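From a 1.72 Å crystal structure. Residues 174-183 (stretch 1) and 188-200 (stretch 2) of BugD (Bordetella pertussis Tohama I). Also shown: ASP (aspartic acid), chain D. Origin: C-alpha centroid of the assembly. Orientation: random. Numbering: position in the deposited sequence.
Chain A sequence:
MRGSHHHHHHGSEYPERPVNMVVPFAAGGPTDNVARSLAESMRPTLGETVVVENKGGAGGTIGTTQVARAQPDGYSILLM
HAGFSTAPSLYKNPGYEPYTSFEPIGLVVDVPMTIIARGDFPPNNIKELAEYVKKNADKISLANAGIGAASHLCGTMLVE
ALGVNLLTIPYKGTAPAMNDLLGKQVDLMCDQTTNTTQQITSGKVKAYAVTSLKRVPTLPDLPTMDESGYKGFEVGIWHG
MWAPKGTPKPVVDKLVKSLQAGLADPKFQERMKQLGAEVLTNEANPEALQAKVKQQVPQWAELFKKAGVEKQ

Stretch 1 174-183: TAPAMNDLLG
Stretch 2 188-200: LMCDQTTNTTQQI

The firmest link is a hydrogen bond from Thr-174 OG1 to Asp-191 OD1, 2.8 Å, made with Thr-174 chi1 at 52° (p) and Asp-191 chi1 at -175° (t), chi2 18°. Asp-191 is buried, and its carboxylate is well satisfied: OD1 also accepts from Gln-192 N (2.8 Å), while OD2 takes a nearly linear bond, 177°, from Asn-195 ND2 (2.7 Å). Asn-195 (chi1 -162°, t; chi2 50°) thereby holds its amide beside stretch 1, where ND2 adds a weak bond to Thr-174 O (3.3 Å, 125°). The bound aspartic acid joins both stretches, its O accepting from Thr-174 N and its N donating to Gln-192 OE1, each at 3.0 Å.

These groups cluster where helix 174-182 begins and strand 188-192 gives way to helix 193-200, with Gln-192 as N-cap. Helix 174-182 runs at 146° to the strand, closest axial approach 9.6 Å, and at 25° to the second helix, 10.9 Å. CA separations set the register: Thr-174 to Asp-191 7.0 Å, Ala-175 to Asn-195 7.5 Å, Leu-181 to Leu-188 7.4 Å. The strand alternates, Met-189 and Asp-191 pointing toward the helix, Leu-188 and Cys-190 away.

Packing centres on two buried selenomethionines. Met-189 (t, t, p) lays SE 3.6 Å from Ala-177 CB, whose small methyl lets the selenium come close. Met-178 (t, p, p) brings CE to 3.9 Å from Met-189 CE, 3.9 Å from Thr-196 CG2 and 3.8 Å from Gln-199 CG, so one flexible side chain touches strand and helix alike. Leu-181 (t, p) extends the apolar patch, CD2 lying 4.3 Å from Met-189 CE. Farther out, Leu-182 CD2 meets partly exposed Gln-199 OE1 at 3.8 Å. Altogether 505 Å² is buried, both sides summed.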

# COMPACT_ATOMS: atom_id res chain seq x y z
N THR A 174 -7.12 -4.98 -2.33
CA THR A 174 -6.77 -6.40 -2.18
C THR A 174 -7.64 -7.17 -1.21
O THR A 174 -7.48 -8.38 -1.09
CB THR A 174 -5.28 -6.62 -1.86
OG1 THR A 174 -4.92 -5.81 -0.73
CG2 THR A 174 -4.41 -6.12 -3.02
N ALA A 175 -8.57 -6.50 -0.52
CA ALA A 175 -9.60 -7.24 0.20
C ALA A 175 -10.51 -8.05 -0.76
O ALA A 175 -10.60 -9.27 -0.63
CB ALA A 175 -10.42 -6.32 1.14
N PRO A 176 -11.16 -7.41 -1.74
CA PRO A 176 -11.92 -8.17 -2.74
C PRO A 176 -11.03 -9.13 -3.55
O PRO A 176 -11.48 -10.22 -3.90
CB PRO A 176 -12.52 -7.10 -3.66
CG PRO A 176 -11.84 -5.85 -3.35
CD PRO A 176 -11.31 -5.95 -1.94
N ALA A 177 -9.79 -8.73 -3.84
CA ALA A 177 -8.88 -9.64 -4.56
C ALA A 177 -8.62 -10.89 -3.73
O ALA A 177 -8.67 -12.00 -4.25
CB ALA A 177 -7.59 -8.94 -4.90
N MSE A 178 -8.35 -10.70 -2.44
CA MSE A 178 -8.12 -11.82 -1.52
C MSE A 178 -9.33 -12.77 -1.46
O MSE A 178 -9.15 -14.00 -1.43
CB MSE A 178 -7.78 -11.33 -0.11
CG MSE A 178 -7.55 -12.47 0.89
SE MSE A 178 -5.99 -13.57 0.50
CE MSE A 178 -4.61 -12.32 1.21
N ASN A 179 -10.53 -12.19 -1.45
CA ASN A 179 -11.75 -13.00 -1.52
C ASN A 179 -11.70 -13.96 -2.71
O ASN A 179 -11.98 -15.15 -2.57
CB ASN A 179 -12.99 -12.11 -1.66
CG ASN A 179 -13.36 -11.38 -0.39
OD1 ASN A 179 -13.74 -10.19 -0.43
ND2 ASN A 179 -13.27 -12.07 0.75
N ASP A 180 -11.34 -13.43 -3.88
CA ASP A 180 -11.28 -14.25 -5.08
C ASP A 180 -10.13 -15.25 -5.02
O ASP A 180 -10.27 -16.38 -5.51
CB ASP A 180 -11.18 -13.38 -6.33
CG ASP A 180 -12.54 -13.03 -6.91
OD1 ASP A 180 -13.57 -13.34 -6.28
OD2 ASP A 180 -12.67 -12.45 -8.00
N LEU A 181 -9.01 -14.85 -4.43
CA LEU A 181 -7.87 -15.77 -4.30
C LEU A 181 -8.25 -16.94 -3.40
O LEU A 181 -8.01 -18.11 -3.73
CB LEU A 181 -6.64 -15.04 -3.76
CG LEU A 181 -5.32 -15.82 -3.76
CD1 LEU A 181 -4.64 -15.68 -5.10
CD2 LEU A 181 -4.41 -15.27 -2.67
N LEU A 182 -8.86 -16.63 -2.26
CA LEU A 182 -9.35 -17.67 -1.35
C LEU A 182 -10.40 -18.55 -2.01
O LEU A 182 -10.48 -19.75 -1.73
CB LEU A 182 -9.90 -17.06 -0.06
CG LEU A 182 -8.89 -16.38 0.87
CD1 LEU A 182 -9.63 -15.62 1.97
CD2 LEU A 182 -7.92 -17.37 1.47
N GLY A 183 -11.18 -17.95 -2.91
CA GLY A 183 -12.22 -18.66 -3.64
C GLY A 183 -11.71 -19.41 -4.86
O GLY A 183 -12.50 -20.03 -5.58
N LEU A 188 -2.67 -15.84 -8.44
CA LEU A 188 -1.40 -15.33 -7.91
C LEU A 188 -1.55 -13.86 -7.55
O LEU A 188 -2.26 -13.13 -8.23
CB LEU A 188 -0.35 -15.49 -9.03
CG LEU A 188 1.10 -15.08 -8.81
CD1 LEU A 188 1.75 -16.02 -7.78
CD2 LEU A 188 1.83 -15.11 -10.14
N MSE A 189 -0.90 -13.42 -6.46
CA MSE A 189 -0.96 -12.01 -6.07
C MSE A 189 0.25 -11.62 -5.24
O MSE A 189 0.77 -12.42 -4.48
CB MSE A 189 -2.22 -11.78 -5.23
CG MSE A 189 -2.43 -10.36 -4.76
SE MSE A 189 -4.26 -10.11 -4.16
CE MSE A 189 -4.27 -11.00 -2.41
N CYS A 190 0.68 -10.37 -5.38
CA CYS A 190 1.59 -9.77 -4.42
C CYS A 190 0.80 -8.79 -3.59
O CYS A 190 0.12 -7.93 -4.14
CB CYS A 190 2.71 -9.01 -5.14
SG CYS A 190 4.09 -8.48 -4.09
N ASP A 191 0.89 -8.91 -2.27
CA ASP A 191 0.01 -8.12 -1.39
C ASP A 191 0.74 -7.84 -0.07
O ASP A 191 1.74 -8.50 0.26
CB ASP A 191 -1.32 -8.89 -1.22
CG ASP A 191 -2.39 -8.13 -0.44
OD1 ASP A 191 -2.34 -6.89 -0.24
OD2 ASP A 191 -3.38 -8.75 -0.01
N GLN A 192 0.29 -6.82 0.66
CA GLN A 192 0.97 -6.37 1.88
C GLN A 192 0.68 -7.28 3.06
O GLN A 192 -0.41 -7.85 3.14
CB GLN A 192 0.53 -4.96 2.22
CG GLN A 192 0.97 -3.93 1.18
CD GLN A 192 0.11 -2.70 1.25
OE1 GLN A 192 -0.77 -2.49 0.41
NE2 GLN A 192 0.32 -1.91 2.27
N THR A 193 1.66 -7.42 3.96
CA THR A 193 1.50 -8.26 5.15
C THR A 193 0.35 -7.84 6.08
O THR A 193 -0.18 -8.65 6.82
CB THR A 193 2.81 -8.38 5.96
OG1 THR A 193 3.27 -7.07 6.34
CG2 THR A 193 3.93 -8.95 5.09
N THR A 194 -0.06 -6.57 6.01
CA THR A 194 -1.22 -6.11 6.78
C THR A 194 -2.52 -6.72 6.25
O THR A 194 -3.56 -6.63 6.91
CB THR A 194 -1.34 -4.58 6.69
OG1 THR A 194 -1.04 -4.19 5.35
CG2 THR A 194 -0.27 -3.90 7.56
N ASN A 195 -2.46 -7.32 5.06
CA ASN A 195 -3.59 -8.09 4.53
C ASN A 195 -3.37 -9.60 4.45
O ASN A 195 -4.35 -10.38 4.50
CB ASN A 195 -4.03 -7.54 3.16
CG ASN A 195 -5.43 -7.98 2.77
OD1 ASN A 195 -6.38 -7.85 3.56
ND2 ASN A 195 -5.58 -8.51 1.56
N THR A 196 -2.12 -10.02 4.32
CA THR A 196 -1.84 -11.43 4.02
C THR A 196 -1.44 -12.27 5.23
O THR A 196 -1.52 -13.50 5.16
CB THR A 196 -0.74 -11.59 2.96
OG1 THR A 196 0.49 -11.06 3.47
CG2 THR A 196 -1.05 -10.80 1.71
N THR A 197 -0.97 -11.64 6.30
CA THR A 197 -0.43 -12.38 7.44
C THR A 197 -1.40 -13.45 7.94
O THR A 197 -1.04 -14.60 8.11
CB THR A 197 -0.08 -11.44 8.61
OG1 THR A 197 0.98 -10.57 8.21
CG2 THR A 197 0.52 -12.22 9.77
N GLN A 198 -2.63 -12.99 8.18
CA GLN A 198 -3.77 -13.77 8.62
C GLN A 198 -3.94 -15.06 7.78
O GLN A 198 -4.05 -16.19 8.31
CB GLN A 198 -5.01 -12.84 8.51
CG GLN A 198 -4.88 -11.41 9.22
CD GLN A 198 -4.35 -10.25 8.33
OE1 GLN A 198 -3.38 -10.41 7.61
NE2 GLN A 198 -4.99 -9.07 8.42
N GLN A 199 -3.91 -14.90 6.46
CA GLN A 199 -4.12 -16.02 5.55
C GLN A 199 -2.88 -16.90 5.41
O GLN A 199 -3.00 -18.10 5.19
CB GLN A 199 -4.55 -15.51 4.17
CG GLN A 199 -5.63 -14.44 4.19
CD GLN A 199 -6.91 -14.90 4.86
OE1 GLN A 199 -7.19 -16.10 4.93
NE2 GLN A 199 -7.70 -13.94 5.36
N ILE A 200 -1.70 -16.30 5.51
CA ILE A 200 -0.46 -17.07 5.42
C ILE A 200 -0.29 -17.97 6.65
O ILE A 200 -0.08 -19.17 6.50
CB ILE A 200 0.76 -16.16 5.21
CG1 ILE A 200 0.70 -15.49 3.83
CG2 ILE A 200 2.05 -16.96 5.38
CD1 ILE A 200 1.69 -14.34 3.66
N ASP D . -3.26 -1.01 -0.24
CA ASP D . -4.39 -1.43 -1.12
C ASP D . -5.64 -1.76 -0.32
O ASP D . -6.51 -2.51 -0.79
CB ASP D . -3.99 -2.62 -1.98
CG ASP D . -2.91 -2.29 -2.97
OD1 ASP D . -2.35 -3.23 -3.57
OD2 ASP D . -2.57 -1.10 -3.22
OXT ASP D . -5.75 -1.27 0.80